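Side-chain contacts in succinate-semialdehyde dehydrogenase (NAD(P)(+)) (Marinobacter aquaeolei, PDB 3RH9), which probably oxidises succinate semialdehyde to succinate with NAD(P)+ as hydride acceptor, as a member of the aldehyde dehydrogenase family: residues 400-405 with 428-433; 178-183 with 188-193; 238-243 with 411-416; 117-122 with 449-454. All blocks are in the same frame, centred on the assembly; numbering follows the deposited sequence.

Contact 1: residues 400-405 with 428-433; sequences RTEEEV and AQRVAA
Glu402, in the first turn of helix 402-409, and Arg430, in helix 425-434, meet in a side-on salt bridge. Arg430 uses two nitrogens, one for each carboxylate oxygen: NH2 donates to Glu402 OE1 at 2.7 Å, and NE donates to Glu402 OE2 at 2.8 Å. Both bonds are nearly straight, and each oxygen accepts on its syn lone pair. The carboxylate and guanidinium planes are only 8° apart, so the two groups meet edge to edge, nearly in one plane, and neither can swivel without breaking a bond. The bend at chi3 of Arg430 (-56°) turns that edge to the glutamate, whose own chain reaches across fully extended. Nearer the backbone, Glu402 CG rests on Val431 CG2 at 4.4 Å. A leucine in place of Arg430 would probably leave both oxygens of Glu402 without their main donors and the carboxylate freer to turn.

The start of the first helix is satisfied internally by a capping box. Thr401 OG1 accepts from Glu404 N at 2.9 Å, while Glu404 OE1 returns the favour to Thr401 N at 3.1 Å and also takes Arg400 N at 2.9 Å. Arg400 NH1 finds its own acid in Glu300. Along the second helix, Ala432 O accepts from Gln478 NE2 of the second subunit. The bridge joins the helices that follow strands 393-399 and 417-421 of the seven-stranded sheet, and its atom-for-atom match is consistent with both groups being charged.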
# COMPACT_ATOMS: atom_id res chain seq x y z
N ARG A 400 -6.55 35.79 -4.70
CA ARG A 400 -7.89 36.36 -4.48
C ARG A 400 -8.95 35.29 -4.13
O ARG A 400 -9.49 35.28 -3.03
CB ARG A 400 -8.36 37.16 -5.70
CG ARG A 400 -7.33 38.04 -6.36
CD ARG A 400 -7.38 39.45 -5.85
NE ARG A 400 -8.69 40.06 -6.06
CZ ARG A 400 -9.08 41.20 -5.49
NH1 ARG A 400 -8.25 41.85 -4.68
NH2 ARG A 400 -10.29 41.69 -5.71
N THR A 401 -9.25 34.41 -5.08
CA THR A 401 -10.39 33.51 -4.94
C THR A 401 -10.11 32.17 -4.26
O THR A 401 -8.99 31.67 -4.28
CB THR A 401 -11.03 33.19 -6.30
OG1 THR A 401 -10.22 32.22 -6.98
CG2 THR A 401 -11.14 34.43 -7.13
N GLU A 402 -11.15 31.58 -3.69
CA GLU A 402 -11.07 30.25 -3.10
C GLU A 402 -10.58 29.22 -4.12
O GLU A 402 -9.62 28.50 -3.86
CB GLU A 402 -12.43 29.82 -2.54
CG GLU A 402 -12.48 28.38 -2.06
CD GLU A 402 -13.84 27.99 -1.49
OE1 GLU A 402 -14.49 28.86 -0.87
OE2 GLU A 402 -14.25 26.82 -1.64
N GLU A 403 -11.24 29.16 -5.27
CA GLU A 403 -10.89 28.16 -6.27
C GLU A 403 -9.47 28.33 -6.78
O GLU A 403 -8.74 27.36 -6.94
CB GLU A 403 -11.90 28.16 -7.43
CG GLU A 403 -12.48 29.54 -7.74
CD GLU A 403 -13.55 29.97 -6.73
OE1 GLU A 403 -14.35 29.10 -6.30
OE2 GLU A 403 -13.60 31.18 -6.38
N GLU A 404 -9.06 29.57 -7.00
CA GLU A 404 -7.71 29.86 -7.45
C GLU A 404 -6.63 29.33 -6.49
O GLU A 404 -5.63 28.76 -6.93
CB GLU A 404 -7.52 31.36 -7.67
CG GLU A 404 -6.08 31.83 -7.55
CD GLU A 404 -5.95 33.35 -7.56
OE1 GLU A 404 -6.81 34.05 -6.95
OE2 GLU A 404 -4.98 33.85 -8.18
N VAL A 405 -6.83 29.53 -5.18
CA VAL A 405 -5.83 29.16 -4.18
C VAL A 405 -5.80 27.66 -3.94
O VAL A 405 -4.77 27.11 -3.53
CB VAL A 405 -6.03 29.90 -2.84
CG1 VAL A 405 -7.16 29.28 -2.03
CG2 VAL A 405 -4.74 29.91 -2.03
N ALA A 428 -13.80 26.74 4.63
CA ALA A 428 -12.70 25.94 5.18
C ALA A 428 -12.87 24.45 4.86
O ALA A 428 -11.90 23.71 4.74
CB ALA A 428 -12.60 26.14 6.69
N GLN A 429 -14.11 24.01 4.74
CA GLN A 429 -14.33 22.59 4.56
C GLN A 429 -14.20 22.19 3.11
O GLN A 429 -13.78 21.07 2.80
CB GLN A 429 -15.68 22.17 5.14
CG GLN A 429 -15.68 22.19 6.66
CD GLN A 429 -16.92 21.57 7.24
OE1 GLN A 429 -17.95 22.24 7.38
NE2 GLN A 429 -16.84 20.28 7.59
N ARG A 430 -14.55 23.12 2.22
CA ARG A 430 -14.38 22.91 0.79
C ARG A 430 -12.90 22.92 0.45
O ARG A 430 -12.46 22.23 -0.46
CB ARG A 430 -15.10 23.99 0.00
CG ARG A 430 -16.62 23.90 0.03
CD ARG A 430 -17.22 24.94 -0.91
NE ARG A 430 -16.74 26.27 -0.58
CZ ARG A 430 -17.44 27.19 0.08
NH1 ARG A 430 -18.69 26.94 0.46
NH2 ARG A 430 -16.90 28.36 0.35
N VAL A 431 -12.12 23.70 1.20
CA VAL A 431 -10.68 23.73 0.95
C VAL A 431 -10.04 22.40 1.34
O VAL A 431 -9.34 21.78 0.54
CB VAL A 431 -9.98 24.91 1.66
CG1 VAL A 431 -8.53 25.02 1.19
CG2 VAL A 431 -10.71 26.20 1.37
N ALA A 432 -10.27 21.95 2.57
CA ALA A 432 -9.76 20.65 2.95
C ALA A 432 -10.17 19.62 1.90
O ALA A 432 -9.35 18.83 1.45
CB ALA A 432 -10.27 20.26 4.29
N ALA A 433 -11.44 19.62 1.50
CA ALA A 433 -11.90 18.62 0.54
C ALA A 433 -11.15 18.65 -0.81
O ALA A 433 -10.88 17.59 -1.40
CB ALA A 433 -13.40 18.73 0.34

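Contact 2: residues 178-183 with 188-193; sequences SVIKPA and LTMIAF
Ile180 of strand 178-181 and Pro182 just beyond it receive one side chain of helix 188-197, that of Met190, a selenomethionine. Its CG lies anti to the backbone N (chi1 -162°), which sends the chain off the helix toward the strand; a bend at chi2 (58°) then turns SE toward Ile180, and a second at chi3 sets the place of CE. The two halves of the residue therefore have different partners.

The root packs on the proline. Met190 CB is 3.9 Å from Pro182 CG, and Met190 CG is equally 3.9 Å from that same Pro182 CG, with Pro182 CB close behind, so the CB-CG rim of the pyrrolidine ring takes the base of the side chain. The far end packs on the isoleucine: the terminal methyl CE faces both of its methyls, 3.4 Å from Ile180 CG2 and 3.6 Å from Ile180 CD1, with SE 4.0 Å from Ile180 CG2. Ile180 has CG2 anti to its backbone N and CG1 beside it, and its chain runs on extended to CD1, which is what brings both methyls to CE. Met190 crosses each partner at about a right angle. No hydrogen bond joins the segments; the contact is wholly apolar and buried.

Strand 178-181, helix 188-197 and strand 207-209 form a beta-alpha-beta unit of the Rossmann-like sheet in the nucleotide-binding domain of this family. Ile180 pairs through its backbone with Asn208 and Val210, Leu209 of the next strand touches both Pro182 and Met190, and Ile164 of helix 162-174 packs on Ile180 and Met190.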
# COMPACT_ATOMS: atom_id res chain seq x y z
N SER A 178 12.38 -5.95 13.78
CA SER A 178 12.79 -4.93 12.84
C SER A 178 14.31 -4.74 12.79
O SER A 178 15.03 -5.01 13.75
CB SER A 178 12.09 -3.61 13.16
OG SER A 178 12.17 -3.31 14.54
N VAL A 179 14.78 -4.29 11.64
CA VAL A 179 16.16 -3.92 11.45
C VAL A 179 16.15 -2.43 11.20
O VAL A 179 15.43 -1.96 10.32
CB VAL A 179 16.73 -4.65 10.24
CG1 VAL A 179 18.10 -4.12 9.91
CG2 VAL A 179 16.76 -6.13 10.50
N ILE A 180 16.91 -1.67 11.99
CA ILE A 180 16.77 -0.21 11.99
C ILE A 180 17.97 0.57 11.45
O ILE A 180 19.09 0.37 11.91
CB ILE A 180 16.42 0.32 13.38
CG1 ILE A 180 15.03 -0.20 13.78
CG2 ILE A 180 16.48 1.86 13.38
CD1 ILE A 180 14.49 0.34 15.09
N LYS A 181 17.71 1.49 10.50
CA LYS A 181 18.76 2.25 9.86
C LYS A 181 18.55 3.77 9.91
O LYS A 181 17.74 4.31 9.15
CB LYS A 181 18.91 1.81 8.41
CG LYS A 181 20.25 2.18 7.77
CD LYS A 181 20.40 3.67 7.62
CE LYS A 181 21.41 4.03 6.55
NZ LYS A 181 22.42 2.94 6.46
N PRO A 182 19.30 4.47 10.77
CA PRO A 182 19.18 5.93 10.86
C PRO A 182 20.07 6.64 9.86
O PRO A 182 20.95 6.01 9.25
CB PRO A 182 19.67 6.22 12.28
CG PRO A 182 20.79 5.23 12.44
CD PRO A 182 20.36 3.97 11.68
N ALA A 183 19.84 7.93 9.68
CA ALA A 183 20.67 8.75 8.81
C ALA A 183 22.08 8.86 9.42
O ALA A 183 22.22 8.95 10.63
CB ALA A 183 20.04 10.12 8.64
N LEU A 188 23.45 9.07 16.57
CA LEU A 188 23.69 9.00 18.01
C LEU A 188 22.39 8.98 18.81
O LEU A 188 22.34 8.42 19.91
CB LEU A 188 24.58 10.15 18.48
CG LEU A 188 25.84 10.42 17.64
CD1 LEU A 188 26.46 11.73 18.07
CD2 LEU A 188 26.83 9.26 17.72
N THR A 189 21.36 9.61 18.27
CA THR A 189 20.09 9.61 18.97
C THR A 189 19.62 8.18 18.92
O THR A 189 19.05 7.66 19.87
CB THR A 189 19.08 10.57 18.33
OG1 THR A 189 19.53 11.91 18.54
CG2 THR A 189 17.73 10.45 18.97
N MSE A 190 19.90 7.52 17.79
CA MSE A 190 19.47 6.15 17.59
C MSE A 190 20.21 5.24 18.57
O MSE A 190 19.61 4.38 19.22
CB MSE A 190 19.71 5.70 16.15
CG MSE A 190 18.90 4.47 15.78
SE MSE A 190 16.99 4.83 16.05
CE MSE A 190 16.40 3.07 16.56
N ILE A 191 21.51 5.45 18.67
CA ILE A 191 22.29 4.65 19.59
C ILE A 191 21.75 4.82 21.02
O ILE A 191 21.57 3.84 21.74
CB ILE A 191 23.79 4.97 19.49
CG1 ILE A 191 24.30 4.54 18.12
CG2 ILE A 191 24.56 4.23 20.56
CD1 ILE A 191 25.73 4.88 17.87
N ALA A 192 21.46 6.06 21.40
CA ALA A 192 20.92 6.36 22.73
C ALA A 192 19.61 5.63 22.98
O ALA A 192 19.41 5.03 24.04
CB ALA A 192 20.74 7.85 22.90
N PHE A 193 18.72 5.69 22.00
CA PHE A 193 17.47 4.94 22.03
C PHE A 193 17.71 3.43 22.24
O PHE A 193 17.06 2.81 23.09
CB PHE A 193 16.70 5.19 20.73
CG PHE A 193 15.30 4.67 20.76
CD1 PHE A 193 14.55 4.73 21.92
CD2 PHE A 193 14.74 4.12 19.62
CE1 PHE A 193 13.25 4.24 21.94
CE2 PHE A 193 13.44 3.64 19.63
CZ PHE A 193 12.69 3.70 20.78

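Contact 3: residues 238-243 with 411-416; sequences VGRKLI and DTEFGL
Arg240, on helix 236-245, and Glu413, in the loop before strand 417-421, meet only through the ends of long side chains: the nearest CA atoms, those of these two residues, are 13.1 Å apart. Arg240 runs out extended from CG to NE and brings NH2 to 3.1 Å from Glu413 OE1. The salt bridge is weak as a hydrogen bond, with an N-H...O angle of 123°; the guanidinium and carboxylate planes are 56° apart, and the paired grip of a coplanar bridge is missing. Glu413 is exposed, and its carboxylate end is the loose, solvent side, where a water accepts from Arg240 NH1 at 3.2 Å and donates to Glu413 OE2, also at 3.2 Å.

The firmer packing lies behind each tip. Glu413 CB sits over the centre of the Phe414 ring, 3.9 Å above its plane, and Thr412 OG1 closes an ST turn by accepting from Phe414 N at 3.0 Å. On the arginine's side, NE donates to Glu248 O of the second subunit, a stronger tie than the one to Glu413, and the side chain packs on Ala247 of that subunit.

The contact thus spans the surface between two domains. Helix 236-245 lies on the nucleotide-binding sheet, with Ile243 touching Leu253 and Leu255 of strand 252-256 and meeting Ile243 of the second subunit, while residues 411-416 lead from helix 402-409 into strand 417-421 of the other large sheet.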
# COMPACT_ATOMS: atom_id res chain seq x y z
N VAL A 238 15.24 8.84 -3.26
CA VAL A 238 15.59 7.53 -2.71
C VAL A 238 14.38 6.61 -2.60
O VAL A 238 14.46 5.42 -2.90
CB VAL A 238 16.28 7.67 -1.31
CG1 VAL A 238 16.38 6.32 -0.61
CG2 VAL A 238 17.67 8.33 -1.44
N GLY A 239 13.26 7.20 -2.19
CA GLY A 239 11.97 6.53 -2.17
C GLY A 239 11.60 5.91 -3.50
O GLY A 239 11.13 4.77 -3.55
N ARG A 240 11.81 6.65 -4.59
CA ARG A 240 11.51 6.12 -5.91
C ARG A 240 12.40 4.93 -6.21
O ARG A 240 11.99 3.98 -6.88
CB ARG A 240 11.70 7.19 -6.98
CG ARG A 240 10.53 8.16 -7.14
CD ARG A 240 10.99 9.50 -7.65
NE ARG A 240 9.87 10.41 -7.84
CZ ARG A 240 9.96 11.73 -7.82
NH1 ARG A 240 11.14 12.31 -7.59
NH2 ARG A 240 8.87 12.47 -8.01
N LYS A 241 13.62 4.99 -5.70
CA LYS A 241 14.60 3.97 -6.01
C LYS A 241 14.25 2.71 -5.25
O LYS A 241 14.42 1.60 -5.76
CB LYS A 241 16.01 4.43 -5.65
CG LYS A 241 17.10 3.67 -6.40
CD LYS A 241 18.46 3.76 -5.69
CE LYS A 241 19.59 3.28 -6.58
NZ LYS A 241 19.30 1.93 -7.12
N LEU A 242 13.74 2.89 -4.03
CA LEU A 242 13.30 1.75 -3.25
C LEU A 242 12.18 1.02 -3.96
O LEU A 242 12.11 -0.21 -3.95
CB LEU A 242 12.79 2.19 -1.89
CG LEU A 242 13.83 2.54 -0.85
CD1 LEU A 242 13.14 2.61 0.52
CD2 LEU A 242 14.94 1.49 -0.88
N ILE A 243 11.27 1.79 -4.56
CA ILE A 243 10.12 1.19 -5.20
C ILE A 243 10.62 0.29 -6.30
O ILE A 243 10.26 -0.87 -6.38
CB ILE A 243 9.14 2.26 -5.74
CG1 ILE A 243 8.64 3.17 -4.62
CG2 ILE A 243 7.96 1.60 -6.45
CD1 ILE A 243 7.75 4.25 -5.12
N ASP A 411 -0.80 22.60 -6.96
CA ASP A 411 0.10 22.75 -8.11
C ASP A 411 1.50 22.26 -7.75
O ASP A 411 2.46 23.03 -7.64
CB ASP A 411 0.09 24.20 -8.55
CG ASP A 411 1.08 24.48 -9.66
OD1 ASP A 411 1.22 23.60 -10.56
OD2 ASP A 411 1.70 25.56 -9.63
N THR A 412 1.61 20.95 -7.54
CA THR A 412 2.81 20.31 -7.00
C THR A 412 2.71 18.81 -7.18
O THR A 412 1.62 18.27 -7.31
CB THR A 412 3.02 20.66 -5.48
OG1 THR A 412 3.93 19.72 -4.88
CG2 THR A 412 1.68 20.65 -4.72
N GLU A 413 3.85 18.14 -7.20
CA GLU A 413 3.93 16.68 -7.27
C GLU A 413 3.32 16.01 -6.07
O GLU A 413 2.86 14.86 -6.14
CB GLU A 413 5.39 16.25 -7.33
CG GLU A 413 5.86 15.87 -8.68
CD GLU A 413 7.33 15.58 -8.68
OE1 GLU A 413 7.81 14.88 -9.61
OE2 GLU A 413 8.01 16.05 -7.74
N PHE A 414 3.33 16.74 -4.95
CA PHE A 414 3.11 16.14 -3.64
C PHE A 414 1.75 16.41 -3.04
O PHE A 414 0.90 17.06 -3.64
CB PHE A 414 4.21 16.60 -2.69
CG PHE A 414 5.59 16.41 -3.24
CD1 PHE A 414 6.09 15.13 -3.43
CD2 PHE A 414 6.36 17.50 -3.59
CE1 PHE A 414 7.35 14.94 -3.95
CE2 PHE A 414 7.63 17.31 -4.11
CZ PHE A 414 8.13 16.03 -4.29
N GLY A 415 1.55 15.88 -1.84
CA GLY A 415 0.31 16.00 -1.11
C GLY A 415 0.48 15.53 0.32
O GLY A 415 -0.32 14.73 0.83
N LEU A 416 1.52 16.02 0.98
CA LEU A 416 1.72 15.69 2.38
C LEU A 416 0.87 16.62 3.25
O LEU A 416 -0.30 16.33 3.47
CB LEU A 416 3.20 15.74 2.76
CG LEU A 416 3.65 15.02 4.03
CD1 LEU A 416 2.93 13.69 4.21
CD2 LEU A 416 5.18 14.82 4.06
O HOH W 1 11.06 15.43 -7.10

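Contact 4: residues 117-122 with 449-454; sequences FDYCAK and TPEAPF
A type I beta turn, Thr449 to Ala452, lies in the long loop between strands 439-442 and 461-462 and sets its Pro450-Glu451 peptide against the ring of Tyr119 on helix 103-123. Tyr119 holds CG anti to the backbone N (chi1 173°), which swings the ring off the helix to face the turn. Pro450 O stands 3.5 Å above the ring plane, displaced toward the rim on the CD1-CE1 side. Over the same face, Glu451 CA makes a CH-pi contact, 4.1 Å from the Tyr119 ring centroid and 27° off the normal. At the root of the ring, Tyr119 CB meets Pro450 CB at 3.9 Å. An alanine replacing Tyr119 would be likely to strip the turn of this aromatic backing, opening a gap beneath Pro450 O and Glu451 CA.

Around the contact, the Tyr119 ring also stacks with His123 further along its helix, and Pro136 of the second subunit packs on Thr449 and Glu451. The Pro450 side chain is about 12 Å from that of Glu256, the predicted active-site residue. Glu451 belongs to the turn as much as to the contact: its CG touches Tyr119 CD2 at 4.0 Å, and a bend at chi2 (93°) carries the carboxylate back, where Glu451 OE1 accepts a hydrogen bond from Thr449 OG1 at 2.6 Å, nearly along its C-O axis.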
# COMPACT_ATOMS: atom_id res chain seq x y z
N PHE A 117 4.24 5.36 21.26
CA PHE A 117 4.31 4.13 22.03
C PHE A 117 3.13 4.05 22.98
O PHE A 117 2.54 2.99 23.16
CB PHE A 117 5.65 4.05 22.74
CG PHE A 117 6.76 3.64 21.83
CD1 PHE A 117 7.63 4.58 21.33
CD2 PHE A 117 6.91 2.32 21.45
CE1 PHE A 117 8.65 4.19 20.48
CE2 PHE A 117 7.92 1.93 20.61
CZ PHE A 117 8.79 2.86 20.12
N ASP A 118 2.78 5.17 23.58
CA ASP A 118 1.64 5.19 24.47
C ASP A 118 0.40 4.85 23.67
O ASP A 118 -0.42 4.04 24.10
CB ASP A 118 1.47 6.56 25.13
CG ASP A 118 0.41 6.53 26.23
OD1 ASP A 118 0.45 5.64 27.11
OD2 ASP A 118 -0.49 7.40 26.20
N TYR A 119 0.27 5.46 22.51
CA TYR A 119 -0.96 5.31 21.78
C TYR A 119 -1.11 3.88 21.28
O TYR A 119 -2.20 3.33 21.26
CB TYR A 119 -1.04 6.31 20.64
CG TYR A 119 -2.24 6.05 19.78
CD1 TYR A 119 -2.16 5.18 18.71
CD2 TYR A 119 -3.47 6.64 20.07
CE1 TYR A 119 -3.27 4.91 17.93
CE2 TYR A 119 -4.59 6.39 19.29
CZ TYR A 119 -4.48 5.52 18.23
OH TYR A 119 -5.56 5.25 17.44
N CYS A 120 0.01 3.27 20.91
CA CYS A 120 -0.00 1.89 20.44
C CYS A 120 -0.26 0.88 21.54
O CYS A 120 -0.85 -0.17 21.30
CB CYS A 120 1.29 1.56 19.72
SG CYS A 120 1.25 2.09 18.01
N ALA A 121 0.17 1.19 22.76
CA ALA A 121 -0.15 0.34 23.89
C ALA A 121 -1.66 0.39 24.17
O ALA A 121 -2.31 -0.65 24.34
CB ALA A 121 0.65 0.74 25.11
N LYS A 122 -2.23 1.59 24.19
CA LYS A 122 -3.66 1.70 24.43
C LYS A 122 -4.48 1.03 23.35
O LYS A 122 -5.51 0.45 23.63
CB LYS A 122 -4.09 3.15 24.59
CG LYS A 122 -3.57 3.78 25.87
CD LYS A 122 -3.73 5.30 25.87
CE LYS A 122 -3.05 5.90 27.10
NZ LYS A 122 -3.33 7.36 27.19
N THR A 449 -0.15 13.75 14.66
CA THR A 449 -0.26 13.31 16.05
C THR A 449 -0.47 11.79 16.13
O THR A 449 -1.03 11.19 15.21
CB THR A 449 -1.41 14.04 16.75
OG1 THR A 449 -1.17 14.05 18.16
CG2 THR A 449 -2.73 13.35 16.46
N PRO A 450 0.00 11.15 17.22
CA PRO A 450 -0.07 9.68 17.29
C PRO A 450 -1.49 9.16 17.15
O PRO A 450 -1.69 8.06 16.65
CB PRO A 450 0.47 9.37 18.69
CG PRO A 450 1.30 10.55 19.04
CD PRO A 450 0.58 11.71 18.44
N GLU A 451 -2.47 9.96 17.57
CA GLU A 451 -3.87 9.60 17.57
C GLU A 451 -4.55 9.62 16.19
O GLU A 451 -5.72 9.25 16.08
CB GLU A 451 -4.63 10.53 18.50
CG GLU A 451 -4.15 10.56 19.95
CD GLU A 451 -3.12 11.65 20.23
OE1 GLU A 451 -2.45 12.11 19.28
OE2 GLU A 451 -2.96 12.04 21.41
N ALA A 452 -3.86 10.07 15.15
CA ALA A 452 -4.50 10.20 13.83
C ALA A 452 -3.59 9.88 12.63
O ALA A 452 -2.39 10.05 12.69
CB ALA A 452 -5.14 11.59 13.67
N PRO A 453 -4.18 9.37 11.54
CA PRO A 453 -3.34 8.92 10.41
C PRO A 453 -2.63 10.07 9.72
O PRO A 453 -3.19 11.16 9.59
CB PRO A 453 -4.36 8.27 9.46
CG PRO A 453 -5.72 8.86 9.87
CD PRO A 453 -5.60 9.00 11.36
N PHE A 454 -1.40 9.84 9.29
CA PHE A 454 -0.62 10.85 8.58
C PHE A 454 0.19 10.22 7.46
O PHE A 454 0.81 9.18 7.63
CB PHE A 454 0.30 11.62 9.54
CG PHE A 454 1.20 12.61 8.86
CD1 PHE A 454 0.71 13.85 8.46
CD2 PHE A 454 2.53 12.32 8.62
CE1 PHE A 454 1.53 14.77 7.83
CE2 PHE A 454 3.36 13.24 7.99
CZ PHE A 454 2.86 14.45 7.59

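In the fold
From the N terminus, residues 117-122 open contact 4, which closes only at 449-454, so the other three lie inside its loop. Contact 2 comes first within it, a short closure of strand 178-181 and the next helix. Residues 238-243 then open contact 3; before 411-416 close it, 400-405 have opened contact 1, which finishes at 428-433, so these two cross. Contact 4 touches two others: Phe117 CZ packs on Phe193 CZ of contact 2 at 4.0 Å, and Phe454 on Leu416 of contact 3. Contacts 1 and 2 stand on opposite sides of the chain's centre, one by each large sheet; contact 3 links a helix beside one sheet to the loop entering the other. Contacts 1, 3 and 4 also touch the second subunit.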